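Side-chain contacts in TetR family transcriptional regulator (Rhodococcus erythropolis, PDB 4ZA6), which probably represses transcription of the gene for the quorum-sensing signal-degrading enzyme QsdA, as a DNA-binding regulator of the TetR family: residues Ile139-Pro143 and Gln144-Glu148; Leu176-Leu180 and Leu181-Arg185. All coordinates share one frame; numbering follows the deposited sequence.

Contact 1. Residues Ile139-Pro143 and Gln144-Glu148; sequences ITLSP and QVLGE
An N-cap opens helix 143-158 here, in the C-terminal, TetR-repressor-like domain of this protein: Ser142 folds its hydroxyl over the first turn and accepts from Val145 N, at 3.1 Å from OG. The torsion of Ser142 (chi1 79°) places OG between its own backbone N and carbonyl carbon, which turns the oxygen onto the amide three residues ahead. The backbone takes over at once. Leu146 N donates to Ser142 O over 2.9 Å, and Gly147 N reaches Pro143 O at 2.8 Å. Pro143 suits the first helical position, since its missing N-H is not needed there.

Apolar contact binds the incoming loop to the same turn. The two methyls of Leu146 divide the work. The side chains of Leu146 and Ile139 slide past each other in opposite directions, with Leu146 CD1 3.5 Å from Ile139 CG2; those of Leu146 and Leu141 cross at about a right angle, with Leu146 CD2 3.9 Å from Leu141 CB. Replacing Leu146 by an alanine would probably open a gap between loop and helix, leaving Ile139 and Leu141 without their shared partner. Leu146 also packs on Leu128, and Ile139 on Val132, both of helix 115-133. On the more exposed flank, Val145 CG1 lies 4.1 Å from Leu141 CB, and Val145 CG2 sits against the capping oxygen, 3.3 Å from Ser142 OG.

Contact 2. Residues Leu176-Leu180 and Leu181-Arg185; sequences LIALL and LGVTR
The backbone of Ala178-Val183 ends helix 170-181 in a Schellman motif, with Gly182 at positive phi (77°) and the chain reversing onto the last turn. Val183 N donates to Ala178 O at 2.9 Å, the six-to-one bond of the motif, the N-H pointing almost straight at the oxygen, though from above the carbonyl plane. Gly182 N meets Leu179 O at 3.2 Å, the five-to-two bond of the motif, its donor well above the carbonyl plane. One step earlier, Leu181 N still makes the ordinary helical bond to Ile177 O. The left-handed backbone angles of Gly182 come easily to a residue with no side chain.

The side chains close up behind this turn. Leu181 and Ile177 lie side by side and point the same way, with Leu181 CD1 3.8 Å from Ile177 CG2. The latter methyl stands opposite the backbone N of Ile177 about its first torsion and beside the carbonyl carbon, on the side where the next turn carries Leu181. Ala178 is met by the returning chain: Val183 CG2 lies 3.9 Å from Ala178 CB, and the aliphatic part of Arg185 runs alongside, with CG 3.6 Å from the same methyl. Arg185 then bends at chi3 (90°), and its NH1 forms salt bridges with Glu171 and Asp175, so that the tail is tied back to its own helix by charge as well as by packing.

Ile177 and Leu180 face helix 143-158, touching Cys154 and Ile153 respectively, while Ile177 also reaches Phe82 of helix 74-90 and Leu181 and Val183 rest on Pro75 of that same helix.

The two contacts illustrate how a helix is finished at opposite ends. Contact 1 starts helix 143-158 and contact 2 ends helix 170-181; backbone amides of the turn do the capping in contact 2, where contact 1 adds a side-chain hydroxyl. Both are partly buried: Pro143, Leu146 and Gly147 are buried in contact 1, Ile177 and Ala178 in contact 2, while Leu141, Gln144 and Val145, and Leu179 and Gly182, are exposed. Contact 2 packs on the very helix that contact 1 begins; helix 115-133 adds to contact 1, helix 74-90 to contact 2. Salt bridges are described for contact 2, through Arg185. With centres about 14 Å apart, the contacts touch directly, Leu180 CD2 packing 3.9 Å from Leu146 O.

Contact 1. Residues Ile139-Pro143 and Gln144-Glu148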
ATOM      1  N   ILE A 139      10.118  20.253  -8.180  1.00 31.89           N
ATOM      2  CA  ILE A 139       8.676  20.066  -8.290  1.00 31.78           C
ATOM      3  C   ILE A 139       7.950  21.389  -8.247  1.00 36.54           C
ATOM      4  O   ILE A 139       8.472  22.350  -7.670  1.00 35.79           O
ATOM      5  CB  ILE A 139       8.107  19.036  -7.273  1.00 34.45           C
ATOM      6  CG1 ILE A 139       8.342  19.460  -5.803  1.00 34.66           C
ATOM      7  CG2 ILE A 139       8.612  17.627  -7.594  1.00 35.54           C
ATOM      8  CD1 ILE A 139       7.697  18.503  -4.717  1.00 36.86           C
ATOM      9  N   THR A 140       6.774  21.451  -8.901  1.00 34.99           N
ATOM     10  CA  THR A 140       5.951  22.672  -8.969  1.00 36.45           C
ATOM     11  C   THR A 140       4.734  22.582  -8.071  1.00 38.62           C
ATOM     12  O   THR A 140       4.171  23.606  -7.694  1.00 38.96           O
ATOM     13  CB  THR A 140       5.591  23.064 -10.419  1.00 42.14           C
ATOM     14  OG1 THR A 140       4.970  21.972 -11.106  1.00 45.05           O
ATOM     15  CG2 THR A 140       6.789  23.552 -11.190  1.00 41.06           C
ATOM     16  N   LEU A 141       4.338  21.359  -7.721  1.00 32.95           N
ATOM     17  CA  LEU A 141       3.217  21.086  -6.834  1.00 31.52           C
ATOM     18  C   LEU A 141       3.773  20.526  -5.549  1.00 33.45           C
ATOM     19  O   LEU A 141       4.934  20.112  -5.521  1.00 32.66           O
ATOM     20  CB  LEU A 141       2.196  20.148  -7.509  1.00 31.07           C
ATOM     21  CG  LEU A 141       1.672  20.676  -8.868  1.00 37.09           C
ATOM     22  CD1 LEU A 141       0.957  19.606  -9.648  1.00 38.10           C
ATOM     23  CD2 LEU A 141       0.818  21.931  -8.700  1.00 40.94           C
ATOM     24  N   SER A 142       2.987  20.568  -4.470  1.00 29.18           N
ATOM     25  CA  SER A 142       3.480  20.105  -3.171  1.00 28.74           C
ATOM     26  C   SER A 142       3.733  18.593  -3.143  1.00 31.31           C
ATOM     27  O   SER A 142       3.078  17.861  -3.901  1.00 30.93           O
ATOM     28  CB  SER A 142       2.521  20.526  -2.053  1.00 33.87           C
ATOM     29  OG  SER A 142       1.386  19.675  -1.986  1.00 38.26           O
ATOM     30  N   PRO A 143       4.677  18.108  -2.296  1.00 29.49           N
ATOM     31  CA  PRO A 143       4.906  16.652  -2.196  1.00 29.07           C
ATOM     32  C   PRO A 143       3.624  15.875  -1.866  1.00 32.06           C
ATOM     33  O   PRO A 143       3.498  14.741  -2.302  1.00 30.98           O
ATOM     34  CB  PRO A 143       5.914  16.537  -1.045  1.00 30.82           C
ATOM     35  CG  PRO A 143       6.607  17.835  -1.020  1.00 35.20           C
ATOM     36  CD  PRO A 143       5.571  18.845  -1.372  1.00 30.93           C
ATOM     37  N   GLN A 144       2.703  16.484  -1.077  1.00 28.99           N
ATOM     38  CA  GLN A 144       1.426  15.909  -0.647  1.00 28.52           C
ATOM     39  C   GLN A 144       0.529  15.743  -1.849  1.00 31.60           C
ATOM     40  O   GLN A 144      -0.076  14.682  -2.011  1.00 31.11           O
ATOM     41  CB  GLN A 144       0.727  16.786   0.435  1.00 30.90           C
ATOM     42  CG  GLN A 144       1.391  16.750   1.825  1.00 44.45           C
ATOM     43  CD  GLN A 144       2.732  17.472   1.910  1.00 60.50           C
ATOM     44  OE1 GLN A 144       2.965  18.536   1.301  1.00 50.56           O
ATOM     45  NE2 GLN A 144       3.657  16.887   2.663  1.00 50.95           N
ATOM     46  N   VAL A 145       0.468  16.777  -2.710  1.00 29.35           N
ATOM     47  CA  VAL A 145      -0.314  16.753  -3.960  1.00 28.90           C
ATOM     48  C   VAL A 145       0.268  15.702  -4.934  1.00 28.99           C
ATOM     49  O   VAL A 145      -0.473  14.868  -5.464  1.00 26.58           O
ATOM     50  CB  VAL A 145      -0.444  18.175  -4.607  1.00 32.90           C
ATOM     51  CG1 VAL A 145      -1.010  18.091  -6.029  1.00 32.10           C
ATOM     52  CG2 VAL A 145      -1.316  19.078  -3.740  1.00 33.27           C
ATOM     53  N   LEU A 146       1.586  15.722  -5.141  1.00 25.75           N
ATOM     54  CA  LEU A 146       2.218  14.753  -6.050  1.00 26.00           C
ATOM     55  C   LEU A 146       2.205  13.301  -5.540  1.00 27.58           C
ATOM     56  O   LEU A 146       2.060  12.390  -6.342  1.00 27.35           O
ATOM     57  CB  LEU A 146       3.632  15.181  -6.434  1.00 27.31           C
ATOM     58  CG  LEU A 146       3.764  16.520  -7.118  1.00 32.64           C
ATOM     59  CD1 LEU A 146       5.195  16.904  -7.176  1.00 34.21           C
ATOM     60  CD2 LEU A 146       3.175  16.501  -8.524  1.00 36.19           C
ATOM     61  N   GLY A 147       2.356  13.112  -4.231  1.00 24.32           N
ATOM     62  CA  GLY A 147       2.327  11.802  -3.576  1.00 23.72           C
ATOM     63  C   GLY A 147       0.974  11.137  -3.756  1.00 29.29           C
ATOM     64  O   GLY A 147       0.899   9.980  -4.165  1.00 29.80           O
ATOM     65  N   GLU A 148      -0.115  11.878  -3.488  1.00 24.91           N
ATOM     66  CA  GLU A 148      -1.486  11.407  -3.687  1.00 23.51           C
ATOM     67  C   GLU A 148      -1.733  11.087  -5.180  1.00 28.53           C
ATOM     68  O   GLU A 148      -2.311  10.044  -5.490  1.00 29.21           O
ATOM     69  CB  GLU A 148      -2.491  12.458  -3.145  1.00 23.65           C
ATOM     70  CG  GLU A 148      -3.954  12.154  -3.421  1.00 31.06           C
ATOM     71  CD  GLU A 148      -4.596  10.968  -2.725  1.00 39.34           C
ATOM     72  OE1 GLU A 148      -3.975  10.385  -1.809  1.00 38.91           O
ATOM     73  OE2 GLU A 148      -5.746  10.640  -3.088  1.00 39.17           O
TER

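Contact 2. Residues Leu176-Leu180 and Leu181-Arg185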
ATOM      1  N   LEU A 176       3.859   6.518 -16.039  1.00 26.70           N
ATOM      2  CA  LEU A 176       3.008   7.568 -15.444  1.00 27.34           C
ATOM      3  C   LEU A 176       3.738   8.339 -14.333  1.00 28.98           C
ATOM      4  O   LEU A 176       3.606   9.561 -14.259  1.00 29.37           O
ATOM      5  CB  LEU A 176       1.697   6.978 -14.929  1.00 27.44           C
ATOM      6  CG  LEU A 176       0.665   6.626 -16.015  1.00 32.37           C
ATOM      7  CD1 LEU A 176      -0.403   5.703 -15.456  1.00 32.48           C
ATOM      8  CD2 LEU A 176      -0.003   7.894 -16.600  1.00 32.38           C
ATOM      9  N   ILE A 177       4.536   7.635 -13.502  1.00 23.04           N
ATOM     10  CA  ILE A 177       5.366   8.265 -12.456  1.00 22.49           C
ATOM     11  C   ILE A 177       6.392   9.179 -13.121  1.00 28.33           C
ATOM     12  O   ILE A 177       6.515  10.340 -12.718  1.00 27.90           O
ATOM     13  CB  ILE A 177       6.034   7.230 -11.528  1.00 25.34           C
ATOM     14  CG1 ILE A 177       4.987   6.424 -10.772  1.00 25.01           C
ATOM     15  CG2 ILE A 177       7.025   7.901 -10.560  1.00 27.71           C
ATOM     16  CD1 ILE A 177       5.509   5.087 -10.293  1.00 42.98           C
ATOM     17  N   ALA A 178       7.111   8.656 -14.150  1.00 25.24           N
ATOM     18  CA  ALA A 178       8.103   9.421 -14.928  1.00 26.41           C
ATOM     19  C   ALA A 178       7.467  10.707 -15.478  1.00 31.05           C
ATOM     20  O   ALA A 178       7.976  11.789 -15.227  1.00 28.48           O
ATOM     21  CB  ALA A 178       8.620   8.585 -16.085  1.00 27.81           C
ATOM     22  N   LEU A 179       6.311  10.579 -16.168  1.00 29.74           N
ATOM     23  CA  LEU A 179       5.546  11.700 -16.729  1.00 30.34           C
ATOM     24  C   LEU A 179       5.152  12.695 -15.661  1.00 33.03           C
ATOM     25  O   LEU A 179       5.296  13.888 -15.873  1.00 32.20           O
ATOM     26  CB  LEU A 179       4.297  11.164 -17.450  1.00 31.30           C
ATOM     27  CG  LEU A 179       3.336  12.176 -18.046  1.00 37.51           C
ATOM     28  CD1 LEU A 179       3.911  12.826 -19.330  1.00 38.65           C
ATOM     29  CD2 LEU A 179       1.994  11.527 -18.314  1.00 36.78           C
ATOM     30  N   LEU A 180       4.699  12.220 -14.493  1.00 31.85           N
ATOM     31  CA  LEU A 180       4.352  13.111 -13.393  1.00 33.61           C
ATOM     32  C   LEU A 180       5.590  13.862 -12.855  1.00 34.94           C
ATOM     33  O   LEU A 180       5.479  15.019 -12.470  1.00 33.95           O
ATOM     34  CB  LEU A 180       3.674  12.338 -12.258  1.00 35.49           C
ATOM     35  CG  LEU A 180       2.517  13.089 -11.627  1.00 44.33           C
ATOM     36  CD1 LEU A 180       1.199  12.600 -12.154  1.00 45.46           C
ATOM     37  CD2 LEU A 180       2.570  13.025 -10.105  1.00 48.71           C
ATOM     38  N   LEU A 181       6.759  13.216 -12.867  1.00 30.63           N
ATOM     39  CA  LEU A 181       8.011  13.810 -12.386  1.00 29.72           C
ATOM     40  C   LEU A 181       8.710  14.690 -13.448  1.00 34.25           C
ATOM     41  O   LEU A 181       9.745  15.294 -13.164  1.00 34.92           O
ATOM     42  CB  LEU A 181       8.978  12.706 -11.922  1.00 29.24           C
ATOM     43  CG  LEU A 181       8.552  11.768 -10.792  1.00 33.71           C
ATOM     44  CD1 LEU A 181       9.613  10.705 -10.546  1.00 33.08           C
ATOM     45  CD2 LEU A 181       8.196  12.513  -9.516  1.00 34.96           C
ATOM     46  N   GLY A 182       8.186  14.704 -14.666  1.00 30.17           N
ATOM     47  CA  GLY A 182       8.769  15.468 -15.755  1.00 29.96           C
ATOM     48  C   GLY A 182      10.004  14.818 -16.364  1.00 36.01           C
ATOM     49  O   GLY A 182      10.851  15.525 -16.907  1.00 36.66           O
ATOM     50  N   VAL A 183      10.130  13.478 -16.276  1.00 32.70           N
ATOM     51  CA  VAL A 183      11.280  12.746 -16.859  1.00 33.60           C
ATOM     52  C   VAL A 183      10.856  11.764 -17.951  1.00 35.31           C
ATOM     53  O   VAL A 183       9.693  11.414 -18.048  1.00 30.87           O
ATOM     54  CB  VAL A 183      12.221  12.073 -15.823  1.00 38.00           C
ATOM     55  CG1 VAL A 183      12.880  13.108 -14.928  1.00 38.17           C
ATOM     56  CG2 VAL A 183      11.506  10.993 -15.016  1.00 37.15           C
ATOM     57  N   THR A 184      11.819  11.271 -18.728  1.00 36.02           N
ATOM     58  CA  THR A 184      11.513  10.344 -19.809  1.00 37.28           C
ATOM     59  C   THR A 184      11.982   8.949 -19.501  1.00 42.34           C
ATOM     60  O   THR A 184      12.997   8.764 -18.809  1.00 43.16           O
ATOM     61  CB  THR A 184      12.127  10.815 -21.142  1.00 44.05           C
ATOM     62  OG1 THR A 184      13.499  11.119 -20.912  1.00 48.41           O
ATOM     63  CG2 THR A 184      11.399  12.008 -21.740  1.00 40.18           C
ATOM     64  N   ARG A 185      11.255   7.968 -20.056  1.00 37.46           N
ATOM     65  CA  ARG A 185      11.621   6.565 -19.976  1.00 37.73           C
ATOM     66  C   ARG A 185      11.882   6.109 -21.415  1.00 42.71           C
ATOM     67  O   ARG A 185      10.991   6.167 -22.256  1.00 42.68           O
ATOM     68  CB  ARG A 185      10.542   5.726 -19.283  1.00 36.09           C
ATOM     69  CG  ARG A 185      10.420   6.038 -17.796  1.00 41.41           C
ATOM     70  CD  ARG A 185       9.518   5.056 -17.088  1.00 39.57           C
ATOM     71  NE  ARG A 185      10.271   3.906 -16.589  1.00 28.78           N
ATOM     72  CZ  ARG A 185       9.888   2.644 -16.721  1.00 34.95           C
ATOM     73  NH1 ARG A 185       8.741   2.352 -17.323  1.00 25.15           N
ATOM     74  NH2 ARG A 185      10.631   1.668 -16.230  1.00 23.46           N
TER